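Local coordinates for protein mucus binding proteinn (Lactobacillus reuteri, PDB 4MT5) that probably binds mucins of gastrointestinal mucus as a cell-wall-anchored surface protein, of which this chain is the fifth Mub repeat, at residues Y5-D10 / G14-Q19; H72-T77 / K125-D130. One frame throughout, in Å; residues are numbered along the deposited sequence.

Contact 1: Y5-D10 / G14-Q19; sequences YVKYVD and GETLRQ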
loop_
_atom_site.group_PDB
_atom_site.type_symbol
_atom_site.label_atom_id
_atom_site.label_comp_id
_atom_site.label_asym_id
_atom_site.label_seq_id
_atom_site.Cartn_x
_atom_site.Cartn_y
_atom_site.Cartn_z
ATOM N N TYR A 5 -33.285 -20.345 9.259
ATOM C CA TYR A 5 -32.203 -19.990 8.343
ATOM C C TYR A 5 -31.060 -19.338 9.111
ATOM O O TYR A 5 -31.290 -18.522 10.003
ATOM C CB TYR A 5 -32.683 -19.013 7.257
ATOM C CG TYR A 5 -33.667 -19.562 6.253
ATOM C CD1 TYR A 5 -33.312 -20.594 5.386
ATOM C CD2 TYR A 5 -34.944 -19.030 6.146
ATOM C CE1 TYR A 5 -34.218 -21.095 4.448
ATOM C CE2 TYR A 5 -35.851 -19.521 5.213
ATOM C CZ TYR A 5 -35.483 -20.550 4.368
ATOM O OH TYR A 5 -36.393 -21.027 3.450
ATOM N N VAL A 6 -29.828 -19.687 8.761
ATOM C CA VAL A 6 -28.663 -19.032 9.338
ATOM C C VAL A 6 -27.876 -18.437 8.172
ATOM O O VAL A 6 -27.395 -19.168 7.305
ATOM C CB VAL A 6 -27.812 -20.029 10.151
ATOM C CG1 VAL A 6 -26.588 -19.351 10.713
ATOM C CG2 VAL A 6 -28.638 -20.635 11.273
ATOM N N LYS A 7 -27.791 -17.109 8.123
ATOM C CA LYS A 7 -27.301 -16.418 6.923
ATOM C C LYS A 7 -26.010 -15.664 7.232
ATOM O O LYS A 7 -25.996 -14.758 8.069
ATOM C CB LYS A 7 -28.384 -15.468 6.378
ATOM C CG LYS A 7 -27.972 -14.611 5.199
ATOM C CD LYS A 7 -29.173 -13.955 4.470
ATOM C CE LYS A 7 -29.734 -12.752 5.233
ATOM N NZ LYS A 7 -30.826 -12.033 4.497
ATOM N N TYR A 8 -24.925 -16.058 6.569
ATOM C CA TYR A 8 -23.620 -15.441 6.764
ATOM C C TYR A 8 -23.399 -14.390 5.693
ATOM O O TYR A 8 -23.354 -14.716 4.508
ATOM C CB TYR A 8 -22.507 -16.485 6.656
ATOM C CG TYR A 8 -22.566 -17.609 7.658
ATOM C CD1 TYR A 8 -21.775 -17.591 8.795
ATOM C CD2 TYR A 8 -23.415 -18.700 7.462
ATOM C CE1 TYR A 8 -21.831 -18.639 9.725
ATOM C CE2 TYR A 8 -23.480 -19.744 8.382
ATOM C CZ TYR A 8 -22.684 -19.707 9.509
ATOM O OH TYR A 8 -22.741 -20.736 10.416
ATOM N N VAL A 9 -23.223 -13.141 6.117
ATOM C CA VAL A 9 -23.165 -12.001 5.209
ATOM C C VAL A 9 -21.825 -11.263 5.215
ATOM O O VAL A 9 -21.313 -10.892 6.252
ATOM C CB VAL A 9 -24.254 -10.987 5.575
ATOM C CG1 VAL A 9 -24.178 -9.810 4.675
ATOM C CG2 VAL A 9 -25.609 -11.620 5.477
ATOM N N ASP A 10 -21.275 -11.042 4.033
ATOM C CA ASP A 10 -20.119 -10.166 3.844
ATOM C C ASP A 10 -20.567 -8.708 3.691
ATOM O O ASP A 10 -21.017 -8.301 2.620
ATOM C CB ASP A 10 -19.323 -10.622 2.607
ATOM C CG ASP A 10 -18.242 -9.640 2.201
ATOM O OD1 ASP A 10 -17.884 -8.762 3.021
ATOM O OD2 ASP A 10 -17.737 -9.754 1.057
ATOM N N GLY A 14 -21.623 -6.898 0.324
ATOM C CA GLY A 14 -23.068 -6.969 0.441
ATOM C C GLY A 14 -23.641 -8.346 0.142
ATOM O O GLY A 14 -24.804 -8.626 0.425
ATOM N N GLU A 15 -22.811 -9.212 -0.422
ATOM C CA GLU A 15 -23.221 -10.546 -0.830
ATOM C C GLU A 15 -23.492 -11.478 0.337
ATOM O O GLU A 15 -22.941 -11.300 1.417
ATOM C CB GLU A 15 -22.108 -11.166 -1.659
ATOM C CG GLU A 15 -21.840 -10.457 -2.969
ATOM C CD GLU A 15 -22.739 -10.943 -4.091
ATOM O OE1 GLU A 15 -22.350 -10.779 -5.266
ATOM O OE2 GLU A 15 -23.829 -11.495 -3.801
ATOM N N THR A 16 -24.326 -12.490 0.113
ATOM C CA THR A 16 -24.447 -13.605 1.044
ATOM C C THR A 16 -23.358 -14.634 0.729
ATOM O O THR A 16 -23.171 -15.009 -0.426
ATOM C CB THR A 16 -25.825 -14.269 0.934
ATOM O OG1 THR A 16 -26.828 -13.340 1.349
ATOM C CG2 THR A 16 -25.911 -15.496 1.817
ATOM N N LEU A 17 -22.628 -15.079 1.750
ATOM C CA LEU A 17 -21.577 -16.087 1.556
ATOM C C LEU A 17 -22.128 -17.503 1.665
ATOM O O LEU A 17 -21.747 -18.399 0.904
ATOM C CB LEU A 17 -20.462 -15.915 2.590
ATOM C CG LEU A 17 -19.708 -14.583 2.641
ATOM C CD1 LEU A 17 -18.884 -14.503 3.915
ATOM C CD2 LEU A 17 -18.827 -14.407 1.414
ATOM N N ARG A 18 -23.034 -17.687 2.619
ATOM C CA ARG A 18 -23.522 -19.007 2.962
ATOM C C ARG A 18 -24.874 -18.900 3.640
ATOM O O ARG A 18 -25.094 -17.989 4.441
ATOM C CB ARG A 18 -22.524 -19.685 3.899
ATOM C CG ARG A 18 -23.003 -20.956 4.572
ATOM C CD ARG A 18 -21.818 -21.663 5.194
ATOM N NE ARG A 18 -22.209 -22.745 6.087
ATOM C CZ ARG A 18 -21.347 -23.486 6.772
ATOM N NH1 ARG A 18 -20.037 -23.264 6.663
ATOM N NH2 ARG A 18 -21.797 -24.449 7.566
ATOM N N GLN A 19 -25.789 -19.808 3.304
ATOM C CA GLN A 19 -27.043 -19.882 4.035
ATOM C C GLN A 19 -27.399 -21.312 4.381
ATOM O O GLN A 19 -27.472 -22.175 3.511
ATOM C CB GLN A 19 -28.185 -19.199 3.295
ATOM C CG GLN A 19 -29.463 -19.233 4.100
ATOM C CD GLN A 19 -30.524 -18.287 3.595
ATOM O OE1 GLN A 19 -30.312 -17.068 3.531
ATOM N NE2 GLN A 19 -31.686 -18.839 3.239
#
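Tyr8 faces two residues, Leu17 and Arg18, and its backbone is tied to both: Tyr8 N donates to Arg18 O at 2.9 Å, and Leu17 N to Tyr8 O at 2.9 Å. Nearer the turn, Asp10 N donates a hydrogen bond to Glu15 O (3.1 Å) and Gly14 N donates one to Asp10 O (2.8 Å), while Thr12 and Thr13 hold the Asp10 carboxylate. Much of the side-chain contact is carried by Arg18, whose extended chain runs beside the Tyr8 ring and points the same way, bringing Arg18 CG to 3.7 Å from Tyr8 CD2. The polar ends turn to other partners, Tyr8 OH to Tyr32 and Arg18 NE to Asp20. Were Tyr8 an alanine, the Arg18 methylenes would probably lose the ring they lie against and the Tyr32 hydroxyl its mate. On the sheet face of Lys7 and Gln19, the amide is placed by CG anti to the backbone N (chi1 -177°): Gln19 OE1 lies 3.4 Å from Lys7 CD, and Gln19 NE2 is 3.2 Å from Tyr5 CD1, with ring and amide planes 49° apart. Two residues opposite one make a classic beta bulge, here in the opening antiparallel hairpin of a ubiquitin-like beta-grasp fold.

Contact 2: H72-T77 / K125-D130; sequences HGMTHT and KVVSYD
A His-carboxylate hydrogen bond between His76 and Asp130 leads this contact, which spans three strands of one sheet. Strand 65-77 and strand 126-129 do not pair with each other; each is antiparallel to strand 104-120, which runs between them. The nearest CA atoms accordingly remain far apart, with Met74 CA 9.1 Å from Val127 CA, and the meeting is left to side chains that reach over the intervening strand. It illustrates how next-nearest strands can touch across a sheet: the backbone bonds of Thr75 with Thr119, of Thr77 with Tyr117 and of Val127 with Thr118 secure the framework, and the side chains of Met74 and His76 close most of the remaining distance. Segment 125-130 falls in the Muc B2-like part of the repeat, and the contact joins it to the end of strand 65-77.

Met74 and His76 are two residues apart on their strand, and the ends of both side chains come near segment 125-130. The Met74 chain reaches the isopropyl group of Val127, where Met74 SD comes to 4.3 Å from Val127 CG2, a modest apolar touch at the protein surface. The His76 ring is carried out by CG lying anti to the backbone N (chi1 177°), and it also rests on Thr118. Asp130 comes from the opposite direction and meets the ring at its NE2 edge. The two planes are turned 45° from each other, yet the acceptor stays in the ring plane. A neighbouring carboxylate would be expected to favour a protonated imidazole, although surface exposure may weaken the effect. His76 NE2 donates to the syn lone pair of Asp130 OD2 over 2.7 Å, in a nearly straight bond with an angle of 171° at the hydrogen.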
loop_
_atom_site.group_PDB
_atom_site.type_symbol
_atom_site.label_atom_id
_atom_site.label_comp_id
_atom_site.label_asym_id
_atom_site.label_seq_id
_atom_site.Cartn_x
_atom_site.Cartn_y
_atom_site.Cartn_z
ATOM N N HIS A 72 -14.440 -7.465 5.498
ATOM C CA HIS A 72 -13.113 -7.843 5.020
ATOM C C HIS A 72 -12.021 -7.430 5.998
ATOM O O HIS A 72 -12.047 -6.336 6.559
ATOM C CB HIS A 72 -12.828 -7.222 3.656
ATOM C CG HIS A 72 -13.551 -7.886 2.526
ATOM N ND1 HIS A 72 -13.227 -7.664 1.202
ATOM C CD2 HIS A 72 -14.576 -8.769 2.519
ATOM C CE1 HIS A 72 -14.023 -8.381 0.431
ATOM N NE2 HIS A 72 -14.853 -9.059 1.204
ATOM N N GLY A 73 -11.057 -8.320 6.195
ATOM C CA GLY A 73 -9.901 -8.002 7.003
ATOM C C GLY A 73 -9.009 -7.028 6.277
ATOM O O GLY A 73 -8.870 -7.078 5.058
ATOM N N MET A 74 -8.403 -6.117 7.023
ATOM C CA MET A 74 -7.445 -5.188 6.426
ATOM C C MET A 74 -6.059 -5.333 7.047
ATOM O O MET A 74 -5.910 -5.434 8.276
ATOM C CB MET A 74 -7.932 -3.741 6.541
ATOM C CG MET A 74 -9.243 -3.452 5.806
ATOM S SD MET A 74 -9.189 -3.673 4.008
ATOM C CE MET A 74 -10.891 -3.290 3.591
ATOM N N THR A 75 -5.050 -5.365 6.186
ATOM C CA THR A 75 -3.668 -5.404 6.631
ATOM C C THR A 75 -2.951 -4.132 6.228
ATOM O O THR A 75 -2.869 -3.804 5.045
ATOM C CB THR A 75 -2.912 -6.586 6.029
ATOM O OG1 THR A 75 -3.350 -7.803 6.646
ATOM C CG2 THR A 75 -1.427 -6.420 6.271
ATOM N N HIS A 76 -2.427 -3.413 7.211
ATOM C CA HIS A 76 -1.701 -2.181 6.923
ATOM C C HIS A 76 -0.175 -2.353 6.883
ATOM O O HIS A 76 0.449 -2.790 7.845
ATOM C CB HIS A 76 -2.079 -1.098 7.920
ATOM C CG HIS A 76 -1.323 0.173 7.736
ATOM N ND1 HIS A 76 -0.342 0.583 8.609
ATOM C CD2 HIS A 76 -1.397 1.122 6.775
ATOM C CE1 HIS A 76 0.154 1.735 8.195
ATOM N NE2 HIS A 76 -0.467 2.085 7.084
ATOM N N THR A 77 0.419 -2.025 5.750
ATOM C CA THR A 77 1.858 -2.015 5.638
ATOM C C THR A 77 2.263 -0.554 5.638
ATOM O O THR A 77 1.749 0.218 4.830
ATOM C CB THR A 77 2.306 -2.656 4.319
ATOM O OG1 THR A 77 1.824 -4.005 4.246
ATOM C CG2 THR A 77 3.814 -2.661 4.229
ATOM N N LYS A 125 -6.183 -7.353 -3.069
ATOM C CA LYS A 125 -5.863 -6.107 -3.767
ATOM C C LYS A 125 -5.720 -4.919 -2.798
ATOM O O LYS A 125 -6.244 -4.952 -1.688
ATOM C CB LYS A 125 -6.932 -5.827 -4.819
ATOM C CG LYS A 125 -7.154 -7.017 -5.752
ATOM C CD LYS A 125 -8.306 -6.789 -6.714
ATOM C CE LYS A 125 -8.231 -7.752 -7.890
ATOM N NZ LYS A 125 -9.413 -7.582 -8.794
ATOM N N VAL A 126 -5.000 -3.873 -3.202
ATOM C CA VAL A 126 -4.785 -2.757 -2.282
ATOM C C VAL A 126 -5.873 -1.707 -2.431
ATOM O O VAL A 126 -6.251 -1.342 -3.541
ATOM C CB VAL A 126 -3.338 -2.156 -2.365
ATOM C CG1 VAL A 126 -2.456 -2.998 -3.259
ATOM C CG2 VAL A 126 -3.347 -0.708 -2.812
ATOM N N VAL A 127 -6.373 -1.231 -1.297
ATOM C CA VAL A 127 -7.547 -0.370 -1.275
ATOM C C VAL A 127 -7.235 1.105 -1.026
ATOM O O VAL A 127 -8.022 1.974 -1.408
ATOM C CB VAL A 127 -8.596 -0.896 -0.267
ATOM C CG1 VAL A 127 -8.760 -2.403 -0.434
ATOM C CG2 VAL A 127 -8.200 -0.602 1.158
ATOM N N SER A 128 -6.095 1.399 -0.402
ATOM C CA SER A 128 -5.676 2.795 -0.244
ATOM C C SER A 128 -4.169 2.935 -0.070
ATOM O O SER A 128 -3.477 1.942 0.138
ATOM C CB SER A 128 -6.402 3.475 0.914
ATOM O OG SER A 128 -5.911 2.997 2.150
ATOM N N TYR A 129 -3.675 4.173 -0.177
ATOM C CA TYR A 129 -2.259 4.488 0.001
ATOM C C TYR A 129 -2.124 5.635 0.987
ATOM O O TYR A 129 -2.935 6.561 0.985
ATOM C CB TYR A 129 -1.616 4.893 -1.323
ATOM C CG TYR A 129 -1.499 3.781 -2.355
ATOM C CD1 TYR A 129 -0.361 2.969 -2.420
ATOM C CD2 TYR A 129 -2.512 3.553 -3.275
ATOM C CE1 TYR A 129 -0.241 1.952 -3.370
ATOM C CE2 TYR A 129 -2.406 2.539 -4.221
ATOM C CZ TYR A 129 -1.270 1.744 -4.264
ATOM O OH TYR A 129 -1.179 0.740 -5.205
ATOM N N ASP A 130 -1.101 5.557 1.834
ATOM C CA ASP A 130 -0.776 6.616 2.781
ATOM C C ASP A 130 -0.023 7.702 2.044
ATOM O O ASP A 130 0.452 7.485 0.935
ATOM C CB ASP A 130 0.099 6.054 3.889
ATOM C CG ASP A 130 -0.635 5.032 4.747
ATOM O OD1 ASP A 130 -1.890 5.079 4.764
ATOM O OD2 ASP A 130 0.033 4.191 5.403
#

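Contact 1 is partly buried and contact 2 lies at the surface, and their chemistry follows. Segments 5-10 and 14-19 are paired neighbours, so backbone bonds dominate and side chains fill in around them; segments 72-77 and 125-130 flank a third strand and depend on one polar pair with a small apolar touch. The two contacts hold different strand pairs, with centres about 24 Å apart, but strands 2-10 and 65-77 run parallel side by side in the same sheet. A probable hydrogen bond between His72 NE2 and Asp10 OD2 (3.0 Å) joins them directly.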